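Local coordinates for uronate isomerase (Caulobacter crescentus, PDB 2Q01), which catalyses the interconversion of D-glucuronate with D-fructuronate and of D-galacturonate with D-tagaturonate in the breakdown of uronic acids, at residues I37-G42 with E166-T171; E98-F103 with S136-Y141; F415-R420 with A427-A432. One frame throughout, in Å; residues are numbered along the deposited sequence.

Contact 1 (I37-G42 with E166-T171)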
ATOM      1  N   ILE B  37     -31.339  -1.046   8.759  1.00 37.51           N
ATOM      2  CA  ILE B  37     -30.012  -0.495   9.002  1.00 36.95           C
ATOM      3  C   ILE B  37     -29.577  -0.739  10.454  1.00 32.35           C
ATOM      4  O   ILE B  37     -30.278  -0.375  11.401  1.00 40.94           O
ATOM      5  CB  ILE B  37     -29.972   1.011   8.649  1.00 32.41           C
ATOM      6  CG1 ILE B  37     -30.079   1.203   7.133  1.00 38.01           C
ATOM      7  CG2 ILE B  37     -28.702   1.674   9.180  1.00 38.59           C
ATOM      8  CD1 ILE B  37     -30.454   2.610   6.714  1.00 36.84           C
ATOM      9  N   ILE B  38     -28.432  -1.388  10.617  1.00 43.65           N
ATOM     10  CA  ILE B  38     -27.808  -1.526  11.931  1.00 48.75           C
ATOM     11  C   ILE B  38     -26.568  -0.648  11.965  1.00 49.24           C
ATOM     12  O   ILE B  38     -25.617  -0.849  11.194  1.00 44.00           O
ATOM     13  CB  ILE B  38     -27.454  -2.985  12.258  1.00 47.02           C
ATOM     14  CG1 ILE B  38     -28.724  -3.830  12.293  1.00 45.37           C
ATOM     15  CG2 ILE B  38     -26.717  -3.077  13.593  1.00 53.46           C
ATOM     16  CD1 ILE B  38     -28.459  -5.282  12.073  1.00 70.61           C
ATOM     17  N   SER B  39     -26.602   0.332  12.860  1.00 44.11           N
ATOM     18  CA  SER B  39     -25.587   1.368  12.917  1.00 41.39           C
ATOM     19  C   SER B  39     -24.922   1.409  14.305  1.00 38.71           C
ATOM     20  O   SER B  39     -25.254   2.257  15.136  1.00 44.70           O
ATOM     21  CB  SER B  39     -26.218   2.712  12.548  1.00 40.18           C
ATOM     22  OG  SER B  39     -25.249   3.735  12.501  1.00 34.29           O
ATOM     23  N   PRO B  40     -23.950   0.506  14.544  1.00 45.79           N
ATOM     24  CA  PRO B  40     -23.468   0.241  15.897  1.00 40.08           C
ATOM     25  C   PRO B  40     -22.376   1.197  16.407  1.00 45.28           C
ATOM     26  O   PRO B  40     -21.983   1.102  17.571  1.00 38.40           O
ATOM     27  CB  PRO B  40     -22.940  -1.187  15.792  1.00 50.04           C
ATOM     28  CG  PRO B  40     -22.535  -1.346  14.354  1.00 48.37           C
ATOM     29  CD  PRO B  40     -23.231  -0.301  13.539  1.00 40.22           C
ATOM     30  N   HIS B  41     -21.908   2.109  15.554  1.00 43.85           N
ATOM     31  CA  HIS B  41     -20.996   3.170  15.971  1.00 40.32           C
ATOM     32  C   HIS B  41     -21.212   4.445  15.165  1.00 45.42           C
ATOM     33  O   HIS B  41     -21.082   4.443  13.936  1.00 42.74           O
ATOM     34  CB  HIS B  41     -19.535   2.722  15.857  1.00 50.05           C
ATOM     35  CG  HIS B  41     -18.555   3.738  16.360  1.00 60.43           C
ATOM     36  ND1 HIS B  41     -17.700   4.426  15.524  1.00 61.00           N
ATOM     37  CD2 HIS B  41     -18.308   4.198  17.609  1.00 59.39           C
ATOM     38  CE1 HIS B  41     -16.961   5.254  16.240  1.00 65.94           C
ATOM     39  NE2 HIS B  41     -17.312   5.137  17.508  1.00 70.10           N
ATOM     40  N   GLY B  42     -21.526   5.534  15.863  1.00 47.08           N
ATOM     41  CA  GLY B  42     -21.767   6.819  15.213  1.00 37.50           C
ATOM     42  C   GLY B  42     -21.817   8.010  16.151  1.00 45.27           C
ATOM     43  O   GLY B  42     -21.694   7.857  17.371  1.00 40.80           O
ATOM     44  N   GLU B 166     -32.869  -0.003  12.618  1.00 41.91           N
ATOM     45  CA  GLU B 166     -33.155  -0.933  13.690  1.00 39.13           C
ATOM     46  C   GLU B 166     -32.444  -0.503  14.968  1.00 44.92           C
ATOM     47  O   GLU B 166     -33.069  -0.399  16.022  1.00 51.22           O
ATOM     48  CB  GLU B 166     -32.738  -2.340  13.287  1.00 36.25           C
ATOM     49  CG  GLU B 166     -33.096  -3.382  14.318  1.00 49.06           C
ATOM     50  CD  GLU B 166     -33.327  -4.740  13.716  1.00 71.21           C
ATOM     51  OE1 GLU B 166     -32.651  -5.684  14.162  1.00 54.26           O
ATOM     52  OE2 GLU B 166     -34.184  -4.865  12.810  1.00 79.29           O
ATOM     53  N   THR B 167     -31.140  -0.251  14.853  1.00 45.61           N
ATOM     54  CA  THR B 167     -30.295   0.168  15.969  1.00 42.83           C
ATOM     55  C   THR B 167     -29.453   1.360  15.537  1.00 36.26           C
ATOM     56  O   THR B 167     -28.859   1.342  14.459  1.00 39.50           O
ATOM     57  CB  THR B 167     -29.359  -0.985  16.412  1.00 46.58           C
ATOM     58  OG1 THR B 167     -30.149  -2.101  16.841  1.00 47.63           O
ATOM     59  CG2 THR B 167     -28.424  -0.557  17.544  1.00 46.16           C
ATOM     60  N   LEU B 168     -29.424   2.399  16.369  1.00 31.93           N
ATOM     61  CA  LEU B 168     -28.516   3.529  16.176  1.00 34.17           C
ATOM     62  C   LEU B 168     -27.761   3.788  17.470  1.00 38.59           C
ATOM     63  O   LEU B 168     -28.371   3.980  18.517  1.00 35.76           O
ATOM     64  CB  LEU B 168     -29.291   4.784  15.762  1.00 31.87           C
ATOM     65  CG  LEU B 168     -28.530   6.080  15.470  1.00 26.89           C
ATOM     66  CD1 LEU B 168     -27.545   5.900  14.322  1.00 46.86           C
ATOM     67  CD2 LEU B 168     -29.505   7.199  15.148  1.00 40.54           C
ATOM     68  N   ALA B 169     -26.435   3.785  17.399  1.00 39.67           N
ATOM     69  CA  ALA B 169     -25.613   4.093  18.567  1.00 40.95           C
ATOM     70  C   ALA B 169     -25.009   5.489  18.473  1.00 38.65           C
ATOM     71  O   ALA B 169     -24.517   5.898  17.419  1.00 49.40           O
ATOM     72  CB  ALA B 169     -24.517   3.040  18.762  1.00 31.43           C
ATOM     73  N   THR B 170     -25.067   6.218  19.581  1.00 40.77           N
ATOM     74  CA  THR B 170     -24.382   7.499  19.711  1.00 43.59           C
ATOM     75  C   THR B 170     -23.128   7.309  20.583  1.00 41.51           C
ATOM     76  O   THR B 170     -22.891   6.219  21.097  1.00 48.94           O
ATOM     77  CB  THR B 170     -25.319   8.578  20.298  1.00 43.29           C
ATOM     78  OG1 THR B 170     -25.504   8.344  21.697  1.00 54.91           O
ATOM     79  CG2 THR B 170     -26.677   8.549  19.607  1.00 41.95           C
ATOM     80  N   THR B 171     -22.322   8.356  20.744  1.00 51.15           N
ATOM     81  CA  THR B 171     -21.045   8.228  21.460  1.00 54.17           C
ATOM     82  C   THR B 171     -20.868   9.302  22.540  1.00 46.99           C
ATOM     83  O   THR B 171     -20.790  10.497  22.232  1.00 52.93           O
ATOM     84  CB  THR B 171     -19.852   8.226  20.468  1.00 54.47           C
ATOM     85  OG1 THR B 171     -20.045   7.193  19.494  1.00 67.76           O
ATOM     86  CG2 THR B 171     -18.544   7.978  21.181  1.00 51.45           C
TER
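The carbonyl oxygen of G42 is gripped twice: the hydroxyl OG1 of T171 donates to G42 O over 2.8 Å, from 30° above the carbonyl plane, and the CA-H of T170 adds a weaker C-H...O contact at 3.6 Å to that same oxygen. T171 can reach it because its OG1 lies anti to the carbonyl carbon. Upstream the two chains run as neighbouring parallel strands, crossing at 22°, and the main chain does the work. I37 O takes E166 N at 2.9 Å, S39 N gives to T167 O at 2.9 Å, and A169 N points almost along the carbonyl axis of S39 O at 3.0 Å. S39 therefore uses both its N-H and its C=O towards the same neighbour, as a residue does in parallel pairing. I38 and T167 lie on one face of the sheet, S39 and L168 on the other. There CD1 of L168 closes to 3.6 Å of S39 OG, while that hydroxyl, anti to its own N, bonds to D417; a small polar residue suits so confined a place. The methyl of A169 comes within 3.4 Å of P40 O, an approach that suits a side chain this short. H41 CB points away from segment 166-171, but its ring swings back, CD2 3.9 Å from T171 OG1, and stacks on H309. The pair forms adjoining inner strands of the TIM-type barrel of metallo-dependent hydrolases, and H41-G42-H43 matches the His-X-His sequence that, in relatives, ends the first strand and holds the catalytic metal.

Contact 2 (E98-F103 with S136-Y141)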
ATOM      1  N   GLU B  98     -26.861  32.410   1.824  1.00 53.31           N
ATOM      2  CA  GLU B  98     -25.590  32.754   1.188  1.00 58.49           C
ATOM      3  C   GLU B  98     -24.513  31.698   1.422  1.00 56.24           C
ATOM      4  O   GLU B  98     -23.684  31.455   0.544  1.00 60.42           O
ATOM      5  CB  GLU B  98     -25.094  34.137   1.632  1.00 64.49           C
ATOM      6  CG  GLU B  98     -25.770  35.316   0.919  1.00 82.74           C
ATOM      7  CD  GLU B  98     -25.564  35.321  -0.599  1.00 92.82           C
ATOM      8  OE1 GLU B  98     -26.509  35.704  -1.318  1.00 91.22           O
ATOM      9  OE2 GLU B  98     -24.468  34.949  -1.076  1.00 89.25           O
ATOM     10  N   ALA B  99     -24.528  31.083   2.603  1.00 48.59           N
ATOM     11  CA  ALA B  99     -23.646  29.957   2.909  1.00 48.31           C
ATOM     12  C   ALA B  99     -23.896  28.793   1.951  1.00 45.41           C
ATOM     13  O   ALA B  99     -22.952  28.227   1.394  1.00 47.59           O
ATOM     14  CB  ALA B  99     -23.821  29.515   4.361  1.00 42.12           C
ATOM     15  N   TRP B 100     -25.176  28.472   1.753  1.00 41.57           N
ATOM     16  CA  TRP B 100     -25.617  27.452   0.808  1.00 36.49           C
ATOM     17  C   TRP B 100     -25.264  27.798  -0.640  1.00 41.03           C
ATOM     18  O   TRP B 100     -24.931  26.911  -1.422  1.00 43.44           O
ATOM     19  CB  TRP B 100     -27.122  27.221   0.932  1.00 40.44           C
ATOM     20  CG  TRP B 100     -27.606  26.101   0.068  1.00 44.97           C
ATOM     21  CD1 TRP B 100     -28.189  26.203  -1.165  1.00 42.96           C
ATOM     22  CD2 TRP B 100     -27.516  24.702   0.355  1.00 58.74           C
ATOM     23  NE1 TRP B 100     -28.473  24.953  -1.659  1.00 47.74           N
ATOM     24  CE2 TRP B 100     -28.072  24.014  -0.744  1.00 49.78           C
ATOM     25  CE3 TRP B 100     -27.022  23.963   1.439  1.00 58.93           C
ATOM     26  CZ2 TRP B 100     -28.148  22.621  -0.792  1.00 48.18           C
ATOM     27  CZ3 TRP B 100     -27.102  22.576   1.391  1.00 53.71           C
ATOM     28  CH2 TRP B 100     -27.661  21.922   0.282  1.00 51.76           C
ATOM     29  N   ARG B 101     -25.344  29.082  -0.979  1.00 46.84           N
ATOM     30  CA  ARG B 101     -24.986  29.580  -2.306  1.00 52.58           C
ATOM     31  C   ARG B 101     -23.515  29.323  -2.651  1.00 53.07           C
ATOM     32  O   ARG B 101     -23.199  28.983  -3.793  1.00 57.47           O
ATOM     33  CB  ARG B 101     -25.272  31.081  -2.389  1.00 64.16           C
ATOM     34  CG  ARG B 101     -25.698  31.588  -3.756  1.00 71.05           C
ATOM     35  CD  ARG B 101     -27.213  31.533  -3.901  1.00 92.99           C
ATOM     36  NE  ARG B 101     -27.894  32.308  -2.866  1.00 96.03           N
ATOM     37  CZ  ARG B 101     -28.246  33.584  -2.988  1.00 92.85           C
ATOM     38  NH1 ARG B 101     -27.985  34.251  -4.104  1.00 94.42           N
ATOM     39  NH2 ARG B 101     -28.860  34.196  -1.985  1.00 92.57           N
ATOM     40  N   VAL B 102     -22.630  29.493  -1.664  1.00 54.14           N
ATOM     41  CA  VAL B 102     -21.186  29.281  -1.839  1.00 46.73           C
ATOM     42  C   VAL B 102     -20.885  27.795  -2.037  1.00 45.42           C
ATOM     43  O   VAL B 102     -20.090  27.430  -2.905  1.00 46.71           O
ATOM     44  CB  VAL B 102     -20.364  29.860  -0.650  1.00 54.26           C
ATOM     45  CG1 VAL B 102     -18.876  29.548  -0.797  1.00 46.61           C
ATOM     46  CG2 VAL B 102     -20.558  31.362  -0.548  1.00 56.80           C
ATOM     47  N   PHE B 103     -21.539  26.951  -1.240  1.00 44.13           N
ATOM     48  CA  PHE B 103     -21.417  25.502  -1.372  1.00 44.60           C
ATOM     49  C   PHE B 103     -21.889  25.009  -2.736  1.00 48.16           C
ATOM     50  O   PHE B 103     -21.216  24.194  -3.375  1.00 52.59           O
ATOM     51  CB  PHE B 103     -22.199  24.788  -0.269  1.00 40.37           C
ATOM     52  CG  PHE B 103     -22.357  23.314  -0.499  1.00 45.74           C
ATOM     53  CD1 PHE B 103     -21.257  22.463  -0.434  1.00 47.41           C
ATOM     54  CD2 PHE B 103     -23.604  22.773  -0.790  1.00 47.21           C
ATOM     55  CE1 PHE B 103     -21.397  21.099  -0.656  1.00 52.10           C
ATOM     56  CE2 PHE B 103     -23.752  21.409  -1.012  1.00 53.38           C
ATOM     57  CZ  PHE B 103     -22.647  20.573  -0.944  1.00 50.89           C
ATOM     58  N   SER B 136     -26.991  28.345 -10.260  1.00 66.04           N
ATOM     59  CA  SER B 136     -28.309  28.848 -10.671  1.00 70.78           C
ATOM     60  C   SER B 136     -29.481  28.066 -10.057  1.00 69.69           C
ATOM     61  O   SER B 136     -30.633  28.501 -10.118  1.00 72.15           O
ATOM     62  CB  SER B 136     -28.418  28.835 -12.196  1.00 68.63           C
ATOM     63  OG  SER B 136     -28.169  27.534 -12.699  1.00 68.94           O
ATOM     64  N   ASN B 137     -29.174  26.914  -9.470  1.00 69.58           N
ATOM     65  CA  ASN B 137     -30.164  26.021  -8.888  1.00 58.37           C
ATOM     66  C   ASN B 137     -30.205  26.154  -7.372  1.00 60.70           C
ATOM     67  O   ASN B 137     -31.069  25.575  -6.712  1.00 62.49           O
ATOM     68  CB  ASN B 137     -29.802  24.585  -9.263  1.00 59.98           C
ATOM     69  CG  ASN B 137     -30.996  23.671  -9.308  1.00 76.18           C
ATOM     70  OD1 ASN B 137     -32.137  24.100  -9.130  1.00 98.29           O
ATOM     71  ND2 ASN B 137     -30.744  22.394  -9.555  1.00 91.44           N
ATOM     72  N   ALA B 138     -29.264  26.937  -6.840  1.00 57.61           N
ATOM     73  CA  ALA B 138     -28.964  27.009  -5.407  1.00 47.01           C
ATOM     74  C   ALA B 138     -30.146  27.384  -4.529  1.00 53.23           C
ATOM     75  O   ALA B 138     -30.448  26.688  -3.556  1.00 51.19           O
ATOM     76  CB  ALA B 138     -27.826  27.976  -5.172  1.00 44.65           C
ATOM     77  N   ASP B 139     -30.806  28.484  -4.880  1.00 59.47           N
ATOM     78  CA  ASP B 139     -31.902  29.034  -4.082  1.00 62.50           C
ATOM     79  C   ASP B 139     -33.122  28.120  -4.062  1.00 61.41           C
ATOM     80  O   ASP B 139     -33.821  28.038  -3.052  1.00 58.37           O
ATOM     81  CB  ASP B 139     -32.277  30.433  -4.583  1.00 66.56           C
ATOM     82  CG  ASP B 139     -31.231  31.480  -4.227  1.00 79.02           C
ATOM     83  OD1 ASP B 139     -30.655  32.091  -5.155  1.00 79.02           O
ATOM     84  OD2 ASP B 139     -30.979  31.687  -3.019  1.00 86.17           O
ATOM     85  N   ASP B 140     -33.358  27.433  -5.177  1.00 63.12           N
ATOM     86  CA  ASP B 140     -34.455  26.482  -5.281  1.00 62.05           C
ATOM     87  C   ASP B 140     -34.230  25.301  -4.342  1.00 58.30           C
ATOM     88  O   ASP B 140     -35.159  24.873  -3.660  1.00 57.14           O
ATOM     89  CB  ASP B 140     -34.632  26.010  -6.729  1.00 68.55           C
ATOM     90  CG  ASP B 140     -35.803  25.052  -6.895  1.00 75.32           C
ATOM     91  OD1 ASP B 140     -36.934  25.402  -6.492  1.00 78.62           O
ATOM     92  OD2 ASP B 140     -35.589  23.946  -7.436  1.00 78.00           O
ATOM     93  N   TYR B 141     -32.994  24.797  -4.301  1.00 62.66           N
ATOM     94  CA  TYR B 141     -32.593  23.735  -3.369  1.00 55.59           C
ATOM     95  C   TYR B 141     -32.769  24.142  -1.909  1.00 56.41           C
ATOM     96  O   TYR B 141     -33.306  23.370  -1.116  1.00 53.03           O
ATOM     97  CB  TYR B 141     -31.134  23.341  -3.588  1.00 52.24           C
ATOM     98  CG  TYR B 141     -30.912  22.069  -4.369  1.00 52.62           C
ATOM     99  CD1 TYR B 141     -30.901  22.073  -5.764  1.00 43.58           C
ATOM    100  CD2 TYR B 141     -30.676  20.861  -3.713  1.00 42.61           C
ATOM    101  CE1 TYR B 141     -30.679  20.904  -6.487  1.00 43.88           C
ATOM    102  CE2 TYR B 141     -30.453  19.688  -4.428  1.00 41.68           C
ATOM    103  CZ  TYR B 141     -30.456  19.716  -5.815  1.00 47.48           C
ATOM    104  OH  TYR B 141     -30.233  18.559  -6.527  1.00 52.04           O
TER
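Two kinks in the chain of R101, at chi2 (90°) and chi3 (58°), fold its guanidinium back beside its own helix, while the CG of D139, anti to the carbonyl carbon, brings the carboxylate across to meet it; W100 has its CG anti to the backbone N, which throws the indole toward the other segment. The guanidinium is sandwiched by opposite charges. D139 OD2 lies over one face, 3.2 Å from R101 NE, and E98, one turn earlier on the helix, covers the opposite face, with its OE1 2.9 Å from R101 NH2. Neither oxygen lies where an N-H points, and the carboxylate of D139 is turned 65° from the guanidinium plane, so the attraction is that of charge alone. The cation would probably offset the repulsion between the two acids, whose E98 OE1 and D139 OD2 are 6.2 Å apart; R97 gives D139 a second positive partner.

This is packing between two alpha helices, 96-105 and the start of 138-149, in the helix-rich insertion that joins two strands of the barrel. A138 sits where the backbones come closest, its CA 5.7 Å from R101 CA, and its methyl adds little bulk. An alanine in place of R101 would remove the cation between E98 and D139 and would probably leave these acids to repel each other across a loosened edge.

Deeper in, A138 O lies at the edge of the W100 indole, near the ring plane and 3.2 Å from W100 NE1. Beyond it Y141 CB touches NE1 of W100 at 3.7 Å. The phenol of Y141 then leads away, stacking on F129 and bonding through its hydroxyl to E131 O, while F103 CD2 lies over the margin of one indole face.

Contact 3 (F415-R420 with A427-A432)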
ATOM      1  N   PHE B 415     -20.454  -3.172   8.652  1.00 48.43           N
ATOM      2  CA  PHE B 415     -20.305  -1.752   8.356  1.00 42.29           C
ATOM      3  C   PHE B 415     -20.880  -0.873   9.463  1.00 42.33           C
ATOM      4  O   PHE B 415     -21.933  -1.175  10.024  1.00 50.13           O
ATOM      5  CB  PHE B 415     -20.977  -1.432   7.003  1.00 42.09           C
ATOM      6  CG  PHE B 415     -20.998   0.035   6.651  1.00 36.79           C
ATOM      7  CD1 PHE B 415     -19.864   0.659   6.141  1.00 36.08           C
ATOM      8  CD2 PHE B 415     -22.160   0.792   6.818  1.00 33.33           C
ATOM      9  CE1 PHE B 415     -19.885   2.020   5.822  1.00 39.84           C
ATOM     10  CE2 PHE B 415     -22.184   2.154   6.501  1.00 28.58           C
ATOM     11  CZ  PHE B 415     -21.050   2.763   5.998  1.00 31.83           C
ATOM     12  N   ASN B 416     -20.168   0.206   9.776  1.00 44.64           N
ATOM     13  CA  ASN B 416     -20.725   1.306  10.554  1.00 49.84           C
ATOM     14  C   ASN B 416     -20.534   2.620   9.801  1.00 50.02           C
ATOM     15  O   ASN B 416     -19.536   2.800   9.109  1.00 46.05           O
ATOM     16  CB  ASN B 416     -20.147   1.353  11.980  1.00 53.16           C
ATOM     17  CG  ASN B 416     -18.656   1.640  12.015  1.00 53.41           C
ATOM     18  OD1 ASN B 416     -17.840   0.723  12.085  1.00 66.16           O
ATOM     19  ND2 ASN B 416     -18.295   2.914  11.991  1.00 51.73           N
ATOM     20  N   ASP B 417     -21.493   3.529   9.921  1.00 54.09           N
ATOM     21  CA  ASP B 417     -21.465   4.759   9.139  1.00 53.54           C
ATOM     22  C   ASP B 417     -20.543   5.829   9.717  1.00 60.13           C
ATOM     23  O   ASP B 417     -19.974   6.621   8.958  1.00 63.92           O
ATOM     24  CB  ASP B 417     -22.877   5.312   8.928  1.00 55.64           C
ATOM     25  CG  ASP B 417     -23.675   5.395  10.215  1.00 52.84           C
ATOM     26  OD1 ASP B 417     -24.663   4.644  10.340  1.00 49.16           O
ATOM     27  OD2 ASP B 417     -23.325   6.205  11.100  1.00 63.59           O
ATOM     28  N   ASP B 418     -20.426   5.846  11.051  1.00 58.23           N
ATOM     29  CA  ASP B 418     -19.545   6.759  11.807  1.00 56.35           C
ATOM     30  C   ASP B 418     -19.719   8.241  11.428  1.00 58.05           C
ATOM     31  O   ASP B 418     -18.747   8.955  11.161  1.00 61.77           O
ATOM     32  CB  ASP B 418     -18.076   6.315  11.686  1.00 54.80           C
ATOM     33  CG  ASP B 418     -17.166   6.975  12.715  1.00 72.20           C
ATOM     34  OD1 ASP B 418     -17.582   7.141  13.880  1.00 68.52           O
ATOM     35  OD2 ASP B 418     -16.026   7.334  12.348  1.00 81.25           O
ATOM     36  N   THR B 419     -20.968   8.695  11.403  1.00 49.63           N
ATOM     37  CA  THR B 419     -21.267  10.044  10.926  1.00 50.64           C
ATOM     38  C   THR B 419     -22.161  10.833  11.886  1.00 50.12           C
ATOM     39  O   THR B 419     -22.899  10.252  12.688  1.00 46.69           O
ATOM     40  CB  THR B 419     -21.865  10.017   9.480  1.00 49.79           C
ATOM     41  OG1 THR B 419     -22.041  11.355   8.990  1.00 49.34           O
ATOM     42  CG2 THR B 419     -23.200   9.261   9.437  1.00 34.61           C
ATOM     43  N   ARG B 420     -22.061  12.158  11.814  1.00 54.98           N
ATOM     44  CA  ARG B 420     -22.989  13.043  12.512  1.00 61.69           C
ATOM     45  C   ARG B 420     -24.185  13.374  11.602  1.00 61.01           C
ATOM     46  O   ARG B 420     -25.299  13.597  12.087  1.00 61.37           O
ATOM     47  CB  ARG B 420     -22.276  14.316  12.994  1.00 64.08           C
ATOM     48  CG  ARG B 420     -23.123  15.195  13.913  1.00 79.41           C
ATOM     49  CD  ARG B 420     -22.298  16.085  14.834  1.00 97.62           C
ATOM     50  NE  ARG B 420     -23.163  16.911  15.683  1.00100.54           N
ATOM     51  CZ  ARG B 420     -23.665  16.532  16.860  1.00 94.24           C
ATOM     52  NH1 ARG B 420     -24.444  17.363  17.543  1.00 79.85           N
ATOM     53  NH2 ARG B 420     -23.397  15.331  17.361  1.00 84.56           N
ATOM     54  N   ALA B 427     -27.937   6.613   2.857  1.00 34.79           N
ATOM     55  CA  ALA B 427     -27.003   6.793   1.738  1.00 34.47           C
ATOM     56  C   ALA B 427     -25.703   6.010   1.906  1.00 37.27           C
ATOM     57  O   ALA B 427     -25.242   5.367   0.969  1.00 43.31           O
ATOM     58  CB  ALA B 427     -26.700   8.270   1.538  1.00 31.61           C
ATOM     59  N   ARG B 428     -25.140   6.065   3.112  1.00 42.41           N
ATOM     60  CA  ARG B 428     -23.858   5.436   3.439  1.00 41.03           C
ATOM     61  C   ARG B 428     -23.953   3.926   3.554  1.00 33.16           C
ATOM     62  O   ARG B 428     -23.032   3.208   3.158  1.00 47.41           O
ATOM     63  CB  ARG B 428     -23.300   6.015   4.742  1.00 38.46           C
ATOM     64  CG  ARG B 428     -22.700   7.390   4.584  1.00 41.89           C
ATOM     65  CD  ARG B 428     -22.614   8.111   5.914  1.00 47.28           C
ATOM     66  NE  ARG B 428     -22.246   9.518   5.748  1.00 58.53           N
ATOM     67  CZ  ARG B 428     -20.999   9.972   5.659  1.00 57.30           C
ATOM     68  NH1 ARG B 428     -19.970   9.137   5.721  1.00 52.71           N
ATOM     69  NH2 ARG B 428     -20.781  11.273   5.508  1.00 69.99           N
ATOM     70  N   HIS B 429     -25.059   3.454   4.122  1.00 31.52           N
ATOM     71  CA  HIS B 429     -25.341   2.024   4.213  1.00 37.48           C
ATOM     72  C   HIS B 429     -25.649   1.398   2.863  1.00 29.20           C
ATOM     73  O   HIS B 429     -25.302   0.246   2.638  1.00 43.24           O
ATOM     74  CB  HIS B 429     -26.468   1.747   5.204  1.00 37.30           C
ATOM     75  CG  HIS B 429     -25.988   1.522   6.601  1.00 40.74           C
ATOM     76  ND1 HIS B 429     -25.687   2.557   7.459  1.00 45.66           N
ATOM     77  CD2 HIS B 429     -25.741   0.382   7.286  1.00 46.94           C
ATOM     78  CE1 HIS B 429     -25.278   2.064   8.613  1.00 33.62           C
ATOM     79  NE2 HIS B 429     -25.305   0.747   8.536  1.00 46.95           N
ATOM     80  N   ASP B 430     -26.280   2.161   1.970  1.00 37.29           N
ATOM     81  CA  ASP B 430     -26.512   1.720   0.594  1.00 31.86           C
ATOM     82  C   ASP B 430     -25.210   1.508  -0.173  1.00 31.67           C
ATOM     83  O   ASP B 430     -25.072   0.513  -0.891  1.00 42.22           O
ATOM     84  CB  ASP B 430     -27.398   2.705  -0.165  1.00 38.25           C
ATOM     85  CG  ASP B 430     -28.021   2.084  -1.395  1.00 43.14           C
ATOM     86  OD1 ASP B 430     -27.558   2.371  -2.518  1.00 51.85           O
ATOM     87  OD2 ASP B 430     -28.961   1.282  -1.232  1.00 46.34           O
ATOM     88  N   VAL B 431     -24.266   2.441  -0.022  1.00 33.08           N
ATOM     89  CA  VAL B 431     -22.926   2.333  -0.620  1.00 27.22           C
ATOM     90  C   VAL B 431     -22.206   1.074  -0.122  1.00 33.36           C
ATOM     91  O   VAL B 431     -21.611   0.344  -0.911  1.00 33.17           O
ATOM     92  CB  VAL B 431     -22.072   3.599  -0.324  1.00 33.46           C
ATOM     93  CG1 VAL B 431     -20.601   3.412  -0.709  1.00 33.10           C
ATOM     94  CG2 VAL B 431     -22.635   4.788  -1.035  1.00 34.08           C
ATOM     95  N   ALA B 432     -22.292   0.818   1.184  1.00 34.51           N
ATOM     96  CA  ALA B 432     -21.713  -0.386   1.794  1.00 35.89           C
ATOM     97  C   ALA B 432     -22.262  -1.654   1.166  1.00 29.56           C
ATOM     98  O   ALA B 432     -21.511  -2.576   0.859  1.00 29.76           O
ATOM     99  CB  ALA B 432     -21.983  -0.395   3.279  1.00 36.77           C
TER
HETATM  100  O   HOH W   1     -20.191   5.929   6.247  1.00 63.42           O
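F415 and H429 meet as a T-shaped pair: the phenyl edge, led by CD2, stands over the centre of the imidazole face, with planes at 88° and centroids 4.8 Å apart. A second partner fixes the phenyl from its flat side, where the methyl of A432 sits 3.7 Å from the F415 ring centroid in a CH-pi contact; so small a group lets the ring lie flat against the helix. D417 reaches the imidazole at its rim, OD1 3.2 Å from H429 CE1 and near the ring plane, the carboxylate turned 66° to it; the same OD1 hydrogen-bonds S39 OG. R428 stretches out from CG to NE and lays its guanidinium flat against T419, whose OG1 is 3.7 Å from R428 NH2. One water joins the segments, donating to D417 O at 2.8 Å and accepting from R428 NH1 at 3.3 Å. R428 NE is buried with no partner in the model, while the long chain carries the cation on to W118 and Y68 in cation-pi contacts. The loop 415-420 lies against helix 425-445, with helix 114-126 packed on V431, helix 393-407 touching F415, and strand 37-39 taking the H429 NE2 bond at I38 O.

In the fold
Contacts 1 and 3 lie near the middle of the chain, their centres about 10 Å apart, and meet at strand 37-39, which belongs to contact 1: S39 OG meets D417 OD1 at 2.4 Å, and I38 O meets H429 NE2 at 3.1 Å. Contact 2 stands far off, its centre about 29 Å from that of the chain, in the helical excursion between the two strands of contact 1. Chemistry follows place. The strands of contact 1 are joined mainly by main-chain hydrogen bonds, the loop and helix of contact 3 by crossed rings and a water, and the peripheral helices of contact 2 by ion pairs among side chains at least partly exposed, beside a buried tryptophan.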